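Tannase (Fusobacterium nucleatum subsp. nucleatum ATCC 25586, PDB 6YQ4) is a tannase with detoxicant activity against gallotannins, probably acting as a hydrolase of the alpha/beta-hydrolase type. Local coordinates at residues D216-S230 / T344-D357. Numbering follows the deposited sequence. Where two conformers were deposited one is given.
Sequences DSAYEWMYNGVNSYS and THIGDRMKSPPAFD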
ATOM      1  N   ASP A 216      -3.160 -10.814  10.885  1.00 20.29           N
ATOM      2  CA  ASP A 216      -3.745 -12.148  11.066  1.00 22.72           C
ATOM      3  C   ASP A 216      -4.925 -12.147  12.038  1.00 27.90           C
ATOM      4  O   ASP A 216      -5.964 -12.763  11.765  1.00 28.24           O
ATOM      5  CB  ASP A 216      -2.681 -13.126  11.557  1.00 27.65           C
ATOM      6  CG  ASP A 216      -1.755 -13.577  10.451  1.00 40.66           C
ATOM      7  OD1 ASP A 216      -2.248 -13.822   9.318  1.00 37.21           O
ATOM      8  OD2 ASP A 216      -0.536 -13.677  10.719  1.00 41.57           O
ATOM      9  N   SER A 217      -4.755 -11.541  13.221  1.00 21.85           N
ATOM     10  CA  SER A 217      -5.860 -11.464  14.173  1.00 28.67           C
ATOM     11  C   SER A 217      -7.012 -10.643  13.615  1.00 27.82           C
ATOM     12  O   SER A 217      -8.185 -10.983  13.818  1.00 32.08           O
ATOM     13  CB  SER A 217      -5.384 -10.868  15.500  1.00 29.36           C
ATOM     14  OG  SER A 217      -4.836  -9.573  15.296  1.00 31.73           O
ATOM     15  N   ALA A 218      -6.703  -9.553  12.917  1.00 21.02           N
ATOM     16  CA  ALA A 218      -7.767  -8.731  12.366  1.00 25.93           C
ATOM     17  C   ALA A 218      -8.546  -9.499  11.312  1.00 24.90           C
ATOM     18  O   ALA A 218      -9.777  -9.378  11.224  1.00 25.50           O
ATOM     19  CB  ALA A 218      -7.192  -7.434  11.795  1.00 21.48           C
ATOM     20  N   TYR A 219      -7.854 -10.321  10.524  1.00 25.51           N
ATOM     21  CA  TYR A 219      -8.520 -11.058   9.449  1.00 20.71           C
ATOM     22  C   TYR A 219      -9.451 -12.132  10.001  1.00 21.77           C
ATOM     23  O   TYR A 219     -10.517 -12.385   9.433  1.00 28.73           O
ATOM     24  CB  TYR A 219      -7.473 -11.674   8.531  1.00 20.42           C
ATOM     25  CG  TYR A 219      -7.990 -12.087   7.164  1.00 23.41           C
ATOM     26  CD1 TYR A 219      -8.455 -13.377   6.946  1.00 21.24           C
ATOM     27  CD2 TYR A 219      -8.045 -11.184   6.113  1.00 19.72           C
ATOM     28  CE1 TYR A 219      -8.928 -13.771   5.689  1.00 21.39           C
ATOM     29  CE2 TYR A 219      -8.513 -11.561   4.853  1.00 32.49           C
ATOM     30  CZ  TYR A 219      -8.950 -12.870   4.651  1.00 34.07           C
ATOM     31  OH  TYR A 219      -9.421 -13.279   3.420  1.00 31.93           O
ATOM     32  N   GLU A 220      -9.085 -12.742  11.120  1.00 22.42           N
ATOM     33  CA  GLU A 220      -9.927 -13.742  11.750  1.00 23.59           C
ATOM     34  C   GLU A 220     -11.024 -13.121  12.604  1.00 34.10           C
ATOM     35  O   GLU A 220     -12.114 -13.684  12.709  1.00 36.55           O
ATOM     36  CB  GLU A 220      -9.043 -14.676  12.577  1.00 26.28           C
ATOM     37  CG  GLU A 220      -8.089 -15.486  11.693  1.00 24.77           C
ATOM     38  CD  GLU A 220      -8.802 -16.071  10.479  1.00 30.31           C
ATOM     39  OE1 GLU A 220      -8.235 -16.022   9.373  1.00 27.48           O
ATOM     40  OE2 GLU A 220      -9.939 -16.588  10.629  1.00 39.23           O
ATOM     41  N   TRP A 221     -10.757 -11.980  13.236  1.00 36.49           N
ATOM     42  CA  TRP A 221     -11.834 -11.211  13.839  1.00 35.65           C
ATOM     43  C   TRP A 221     -12.948 -10.943  12.826  1.00 31.76           C
ATOM     44  O   TRP A 221     -14.117 -11.256  13.072  1.00 31.32           O
ATOM     45  CB  TRP A 221     -11.280  -9.908  14.410  1.00 38.61           C
ATOM     46  CG  TRP A 221     -12.356  -9.039  14.927  1.00 30.73           C
ATOM     47  CD1 TRP A 221     -13.082  -9.221  16.059  1.00 31.27           C
ATOM     48  CD2 TRP A 221     -12.857  -7.860  14.305  1.00 28.10           C
ATOM     49  NE1 TRP A 221     -14.016  -8.219  16.192  1.00 25.38           N
ATOM     50  CE2 TRP A 221     -13.901  -7.373  15.121  1.00 24.43           C
ATOM     51  CE3 TRP A 221     -12.550  -7.185  13.122  1.00 22.53           C
ATOM     52  CZ2 TRP A 221     -14.614  -6.224  14.806  1.00 24.44           C
ATOM     53  CZ3 TRP A 221     -13.263  -6.041  12.817  1.00 32.73           C
ATOM     54  CH2 TRP A 221     -14.280  -5.570  13.655  1.00 30.24           C
ATOM     55  N   MET A 222     -12.593 -10.411  11.659  1.00 23.00           N
ATOM     56  CA  MET A 222     -13.583 -10.215  10.603  1.00 25.98           C
ATOM     57  C   MET A 222     -14.194 -11.536  10.107  1.00 32.27           C
ATOM     58  O   MET A 222     -15.420 -11.666  10.020  1.00 39.75           O
ATOM     59  CB  MET A 222     -12.950  -9.454   9.449  1.00 28.73           C
ATOM     60  CG  MET A 222     -13.966  -8.716   8.607  1.00 39.84           C
ATOM     61  SD  MET A 222     -13.387  -7.137   7.985  1.00 41.10           S
ATOM     62  CE  MET A 222     -12.973  -6.389   9.526  1.00 49.62           C
ATOM     63  N   TYR A 223     -13.372 -12.532   9.769  1.00 32.61           N
ATOM     64  CA  TYR A 223     -13.853 -13.630   8.937  1.00 24.41           C
ATOM     65  C   TYR A 223     -13.961 -14.976   9.659  1.00 32.62           C
ATOM     66  O   TYR A 223     -14.124 -16.013   9.003  1.00 37.53           O
ATOM     67  CB  TYR A 223     -12.969 -13.744   7.692  1.00 23.62           C
ATOM     68  CG  TYR A 223     -13.156 -12.577   6.775  1.00 24.07           C
ATOM     69  CD1 TYR A 223     -12.155 -11.629   6.617  1.00 21.76           C
ATOM     70  CD2 TYR A 223     -14.360 -12.384   6.098  1.00 28.07           C
ATOM     71  CE1 TYR A 223     -12.335 -10.525   5.803  1.00 22.18           C
ATOM     72  CE2 TYR A 223     -14.553 -11.250   5.283  1.00 30.02           C
ATOM     73  CZ  TYR A 223     -13.532 -10.339   5.146  1.00 21.72           C
ATOM     74  OH  TYR A 223     -13.686  -9.239   4.342  1.00 30.95           O
ATOM     75  N   ASN A 224     -13.881 -14.995  10.985  1.00 32.98           N
ATOM     76  CA  ASN A 224     -14.145 -16.222  11.723  1.00 37.91           C
ATOM     77  C   ASN A 224     -15.547 -16.737  11.414  1.00 41.02           C
ATOM     78  O   ASN A 224     -16.517 -15.973  11.376  1.00 40.44           O
ATOM     79  CB  ASN A 224     -14.003 -15.966  13.222  1.00 41.96           C
ATOM     80  CG  ASN A 224     -14.119 -17.220  14.038  1.00 37.99           C
ATOM     81  OD1 ASN A 224     -15.065 -17.387  14.801  1.00 44.05           O
ATOM     82  ND2 ASN A 224     -13.146 -18.107  13.897  1.00 29.29           N
ATOM     83  N   GLY A 225     -15.648 -18.040  11.186  1.00 42.42           N
ATOM     84  CA  GLY A 225     -16.905 -18.675  10.868  1.00 37.45           C
ATOM     85  C   GLY A 225     -17.167 -18.851   9.389  1.00 38.53           C
ATOM     86  O   GLY A 225     -18.032 -19.649   9.023  1.00 42.54           O
ATOM     87  N   VAL A 226     -16.452 -18.125   8.534  1.00 29.25           N
ATOM     88  CA  VAL A 226     -16.529 -18.313   7.089  1.00 34.11           C
ATOM     89  C   VAL A 226     -15.526 -19.413   6.752  1.00 29.29           C
ATOM     90  O   VAL A 226     -14.328 -19.164   6.634  1.00 31.73           O
ATOM     91  CB  VAL A 226     -16.244 -17.012   6.335  1.00 37.88           C
ATOM     92  CG1 VAL A 226     -16.555 -17.168   4.832  1.00 32.63           C
ATOM     93  CG2 VAL A 226     -17.040 -15.851   6.952  1.00 27.59           C
ATOM     94  N   ASN A 227     -16.013 -20.640   6.623  1.00 30.75           N
ATOM     95  CA  ASN A 227     -15.155 -21.819   6.599  1.00 41.48           C
ATOM     96  C   ASN A 227     -14.968 -22.414   5.207  1.00 39.46           C
ATOM     97  O   ASN A 227     -14.329 -23.462   5.074  1.00 44.96           O
ATOM     98  CB  ASN A 227     -15.704 -22.881   7.551  1.00 38.04           C
ATOM     99  CG  ASN A 227     -15.615 -22.446   9.001  1.00 44.26           C
ATOM    100  OD1 ASN A 227     -14.726 -21.670   9.374  1.00 43.99           O
ATOM    101  ND2 ASN A 227     -16.532 -22.932   9.821  1.00 34.30           N
ATOM    102  N   SER A 228     -15.491 -21.774   4.173  1.00 37.03           N
ATOM    103  CA  SER A 228     -15.222 -22.165   2.795  1.00 43.45           C
ATOM    104  C   SER A 228     -14.588 -20.979   2.083  1.00 41.17           C
ATOM    105  O   SER A 228     -15.092 -19.856   2.190  1.00 43.62           O
ATOM    106  CB  SER A 228     -16.508 -22.596   2.095  1.00 47.44           C
ATOM    107  OG  SER A 228     -17.244 -21.453   1.705  1.00 52.69           O
ATOM    108  N   TYR A 229     -13.476 -21.213   1.389  1.00 29.27           N
ATOM    109  CA  TYR A 229     -12.702 -20.145   0.770  1.00 29.17           C
ATOM    110  C   TYR A 229     -12.708 -20.272  -0.750  1.00 35.60           C
ATOM    111  O   TYR A 229     -13.108 -21.298  -1.316  1.00 35.68           O
ATOM    112  CB  TYR A 229     -11.251 -20.138   1.284  1.00 33.54           C
ATOM    113  CG  TYR A 229     -10.515 -21.463   1.060  1.00 41.27           C
ATOM    114  CD1 TYR A 229     -10.598 -22.493   1.985  1.00 43.19           C
ATOM    115  CD2 TYR A 229      -9.747 -21.675  -0.083  1.00 39.33           C
ATOM    116  CE1 TYR A 229      -9.944 -23.696   1.779  1.00 47.01           C
ATOM    117  CE2 TYR A 229      -9.088 -22.865  -0.293  1.00 45.38           C
ATOM    118  CZ  TYR A 229      -9.190 -23.874   0.639  1.00 48.87           C
ATOM    119  OH  TYR A 229      -8.539 -25.063   0.425  1.00 51.43           O
ATOM    120  N   SER A 230     -12.265 -19.196  -1.407  1.00 26.93           N
ATOM    121  CA  SER A 230     -11.889 -19.213  -2.818  1.00 34.64           C
ATOM    122  C   SER A 230     -11.040 -17.987  -3.110  1.00 31.03           C
ATOM    123  O   SER A 230     -11.355 -16.884  -2.667  1.00 44.69           O
ATOM    124  CB  SER A 230     -13.091 -19.258  -3.764  1.00 39.29           C
ATOM    125  OG  SER A 230     -14.024 -18.251  -3.459  1.00 47.40           O
ATOM    126  N   THR A 344     -19.951  -9.800   6.561  1.00 27.37           N
ATOM    127  CA  THR A 344     -18.666 -10.423   6.275  1.00 35.50           C
ATOM    128  C   THR A 344     -18.777 -11.908   5.952  1.00 35.37           C
ATOM    129  O   THR A 344     -17.796 -12.490   5.472  1.00 31.76           O
ATOM    130  CB  THR A 344     -17.716 -10.217   7.457  1.00 34.13           C
ATOM    131  OG1 THR A 344     -18.404 -10.531   8.673  1.00 42.32           O
ATOM    132  CG2 THR A 344     -17.275  -8.774   7.513  1.00 34.49           C
ATOM    133  N   HIS A 345     -19.937 -12.528   6.197  1.00 29.77           N
ATOM    134  CA  HIS A 345     -20.155 -13.939   5.926  1.00 36.17           C
ATOM    135  C   HIS A 345     -20.826 -14.180   4.581  1.00 35.06           C
ATOM    136  O   HIS A 345     -21.332 -15.280   4.337  1.00 35.21           O
ATOM    137  CB  HIS A 345     -20.989 -14.555   7.047  1.00 42.37           C
ATOM    138  CG  HIS A 345     -20.194 -14.875   8.268  1.00 49.61           C
ATOM    139  ND1 HIS A 345     -19.341 -13.962   8.856  1.00 50.20           N
ATOM    140  CD2 HIS A 345     -20.097 -16.010   8.997  1.00 50.89           C
ATOM    141  CE1 HIS A 345     -18.761 -14.521   9.902  1.00 52.11           C
ATOM    142  NE2 HIS A 345     -19.205 -15.762  10.012  1.00 53.02           N
ATOM    143  N   ILE A 346     -20.860 -13.174   3.714  1.00 31.61           N
ATOM    144  CA  ILE A 346     -21.716 -13.251   2.543  1.00 44.15           C
ATOM    145  C   ILE A 346     -20.938 -13.915   1.413  1.00 55.19           C
ATOM    146  O   ILE A 346     -21.347 -14.969   0.907  1.00 68.60           O
ATOM    147  CB  ILE A 346     -22.278 -11.858   2.185  1.00 46.77           C
ATOM    148  CG1 ILE A 346     -23.508 -11.584   3.074  1.00 49.94           C
ATOM    149  CG2 ILE A 346     -22.645 -11.759   0.704  1.00 42.33           C
ATOM    150  CD1 ILE A 346     -24.306 -10.346   2.710  1.00 50.69           C
ATOM    151  N   GLY A 347     -19.793 -13.366   1.034  1.00 47.19           N
ATOM    152  CA  GLY A 347     -18.973 -14.079   0.079  1.00 48.61           C
ATOM    153  C   GLY A 347     -18.280 -15.270   0.725  1.00 42.64           C
ATOM    154  O   GLY A 347     -18.423 -15.556   1.915  1.00 36.19           O
ATOM    155  N   ASP A 348     -17.503 -15.982  -0.089  1.00 43.11           N
ATOM    156  CA  ASP A 348     -16.518 -16.914   0.446  1.00 36.76           C
ATOM    157  C   ASP A 348     -15.320 -16.133   0.951  1.00 27.86           C
ATOM    158  O   ASP A 348     -14.965 -15.098   0.400  1.00 24.33           O
ATOM    159  CB  ASP A 348     -16.030 -17.887  -0.623  1.00 42.90           C
ATOM    160  CG  ASP A 348     -16.924 -19.081  -0.790  1.00 50.54           C
ATOM    161  OD1 ASP A 348     -17.808 -19.354   0.053  1.00 54.71           O
ATOM    162  OD2 ASP A 348     -16.729 -19.756  -1.802  1.00 60.31           O
ATOM    163  N   ARG A 349     -14.678 -16.638   1.990  1.00 30.89           N
ATOM    164  CA  ARG A 349     -13.437 -16.036   2.455  0.58 29.75           C
ATOM    165  C   ARG A 349     -12.359 -16.227   1.393  1.00 25.00           C
ATOM    166  O   ARG A 349     -12.448 -17.117   0.556  1.00 30.91           O
ATOM    167  CB  ARG A 349     -13.013 -16.653   3.800  0.58 31.73           C
ATOM    168  CG  ARG A 349     -11.639 -17.331   3.827  0.58 27.10           C
ATOM    169  CD  ARG A 349     -11.515 -18.456   4.876  0.58 25.58           C
ATOM    170  NE  ARG A 349     -12.105 -18.148   6.181  0.58 26.08           N
ATOM    171  CZ  ARG A 349     -11.416 -17.808   7.272  0.58 27.58           C
ATOM    172  NH1 ARG A 349     -12.055 -17.554   8.404  0.58 24.97           N
ATOM    173  NH2 ARG A 349     -10.092 -17.706   7.237  0.58 28.78           N
ATOM    174  N   MET A 350     -11.336 -15.376   1.430  1.00 26.97           N
ATOM    175  CA  MET A 350     -10.232 -15.490   0.483  1.00 25.48           C
ATOM    176  C   MET A 350      -9.033 -16.238   1.067  1.00 29.46           C
ATOM    177  O   MET A 350      -8.758 -17.377   0.695  1.00 36.22           O
ATOM    178  CB  MET A 350      -9.792 -14.112   0.030  1.00 25.75           C
ATOM    179  CG  MET A 350      -9.022 -14.150  -1.252  1.00 37.01           C
ATOM    180  SD  MET A 350      -8.149 -12.632  -1.573  1.00 41.31           S
ATOM    181  CE  MET A 350      -6.537 -13.247  -2.085  1.00 40.68           C
ATOM    182  N   LYS A 351      -8.294 -15.602   1.960  1.00 34.93           N
ATOM    183  CA  LYS A 351      -7.109 -16.235   2.505  1.00 29.89           C
ATOM    184  C   LYS A 351      -7.490 -17.173   3.646  1.00 29.51           C
ATOM    185  O   LYS A 351      -8.524 -17.015   4.295  1.00 29.84           O
ATOM    186  CB  LYS A 351      -6.117 -15.172   2.981  1.00 29.13           C
ATOM    187  CG  LYS A 351      -5.760 -14.162   1.903  1.00 23.14           C
ATOM    188  CD  LYS A 351      -4.479 -13.416   2.207  1.00 19.79           C
ATOM    189  CE  LYS A 351      -4.104 -12.540   1.029  1.00 19.38           C
ATOM    190  NZ  LYS A 351      -3.098 -11.477   1.396  1.00 23.45           N
ATOM    191  N   SER A 352      -6.637 -18.176   3.876  1.00 25.78           N
ATOM    192  CA  SER A 352      -6.795 -19.146   4.945  1.00 30.44           C
ATOM    193  C   SER A 352      -5.908 -18.792   6.136  1.00 32.92           C
ATOM    194  O   SER A 352      -4.809 -18.263   5.959  1.00 41.80           O
ATOM    195  CB  SER A 352      -6.450 -20.554   4.451  1.00 25.69           C
ATOM    196  OG  SER A 352      -7.128 -20.813   3.240  1.00 30.30           O
ATOM    197  N   PRO A 353      -6.344 -19.116   7.352  1.00 28.74           N
ATOM    198  CA  PRO A 353      -5.640 -18.648   8.551  1.00 32.10           C
ATOM    199  C   PRO A 353      -4.425 -19.504   8.861  1.00 29.64           C
ATOM    200  O   PRO A 353      -4.501 -20.739   8.815  1.00 27.64           O
ATOM    201  CB  PRO A 353      -6.705 -18.791   9.651  1.00 31.16           C
ATOM    202  CG  PRO A 353      -7.516 -19.975   9.207  1.00 35.39           C
ATOM    203  CD  PRO A 353      -7.466 -20.016   7.688  1.00 31.33           C
ATOM    204  N   PRO A 354      -3.297 -18.893   9.265  1.00 32.96           N
ATOM    205  CA  PRO A 354      -3.094 -17.439   9.387  1.00 35.60           C
ATOM    206  C   PRO A 354      -2.776 -16.783   8.040  1.00 36.50           C
ATOM    207  O   PRO A 354      -1.839 -17.174   7.366  1.00 40.98           O
ATOM    208  CB  PRO A 354      -1.896 -17.317  10.356  1.00 23.96           C
ATOM    209  CG  PRO A 354      -1.746 -18.687  10.975  1.00 27.24           C
ATOM    210  CD  PRO A 354      -2.234 -19.656   9.946  1.00 27.65           C
ATOM    211  N   ALA A 355      -3.549 -15.759   7.690  1.00 25.42           N
ATOM    212  CA  ALA A 355      -3.556 -15.223   6.332  1.00 29.89           C
ATOM    213  C   ALA A 355      -2.216 -14.608   5.906  1.00 34.08           C
ATOM    214  O   ALA A 355      -1.906 -14.593   4.711  1.00 34.63           O
ATOM    215  CB  ALA A 355      -4.676 -14.182   6.213  1.00 22.31           C
ATOM    216  N   PHE A 356      -1.433 -14.064   6.840  1.00 31.28           N
ATOM    217  CA  PHE A 356      -0.173 -13.398   6.518  1.00 28.38           C
ATOM    218  C   PHE A 356       1.048 -14.135   7.057  1.00 34.64           C
ATOM    219  O   PHE A 356       1.983 -14.409   6.291  1.00 36.93           O
ATOM    220  CB  PHE A 356      -0.199 -11.941   7.021  1.00 35.44           C
ATOM    221  CG  PHE A 356      -1.270 -11.115   6.368  1.00 35.90           C
ATOM    222  CD1 PHE A 356      -2.572 -11.132   6.861  1.00 27.83           C
ATOM    223  CD2 PHE A 356      -1.001 -10.384   5.228  1.00 25.48           C
ATOM    224  CE1 PHE A 356      -3.571 -10.435   6.245  1.00 19.12           C
ATOM    225  CE2 PHE A 356      -2.006  -9.667   4.609  1.00 32.66           C
ATOM    226  CZ  PHE A 356      -3.295  -9.687   5.123  1.00 30.34           C
ATOM    227  N   ASP A 357       1.079 -14.494   8.348  1.00 25.12           N
ATOM    228  CA  ASP A 357       2.188 -15.296   8.881  1.00 29.79           C
ATOM    229  C   ASP A 357       1.784 -16.776   8.918  1.00 37.49           C
ATOM    230  O   ASP A 357       1.357 -17.300   9.960  1.00 35.22           O
ATOM    231  CB  ASP A 357       2.627 -14.803  10.255  1.00 23.34           C
ATOM    232  CG  ASP A 357       3.978 -15.381  10.660  1.00 34.75           C
ATOM    233  OD1 ASP A 357       4.506 -16.170   9.836  1.00 36.87           O
ATOM    234  OD2 ASP A 357       4.516 -15.055  11.757  1.00 25.06           O
TER
HETATM  235  O   HOH W   1      -5.601 -14.864   9.726  1.00 29.85           O
HETATM  236  O   HOH W   2     -15.556 -22.789  -1.671  1.00 40.45           O
HETATM  237  O   HOH W   3     -13.015 -14.681  -1.925  1.00 41.29           O
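D216 presents its carboxylate end-on to the backbone of F356 and D357. D216 OD1 accepts F356 N at 2.6 Å and D216 OD2 accepts D357 N at 3.0 Å. Both oxygens use their syn lone pairs, so the two N-H groups fix the carboxylate's rotation.

One turn on, the Y219 ring is sandwiched. A355 CB lies over one face in a CH-pi contact. Y223 CD1 lies over the centre of the opposite face, 3.8 Å above the Y219 ring plane. With CG swung away from its backbone N (chi1 -162°), Y219 reaches K351, whose N donates to Y219 OH at 3.0 Å. The hydroxyl also bonds K445 O, its strongest polar partner.

R349 has two deposited conformers, so its side-chain bonds are provisional. In the one given, NH1 and NH2 grip E220 OE2 and OE1 end-on, their planes 21° apart. The salt bridge, R349 NH1 to E220 OE2, is long at 3.2 Å. S265 also bonds OE2.

At the turn after the helix, V226 CG2 sits over the centre of the H345 ring, 3.5 Å from its centroid. S230 N donates to R349 O at 2.9 Å and R349 N to S228 O, the two bonds of a single beta bridge between Y229 and R349.

The contact lies away from the magnesium site. The loop between helices 340-344 and 364-368 runs along helix 212-223, which follows main-sheet strand 202-206, consistent with an alpha/beta-hydrolase fold, and onto the edge of strand 228-232. That strand pairs antiparallel with 252-256, while helices 259-279, 298-316 and 450-461 pack against helix 212-223.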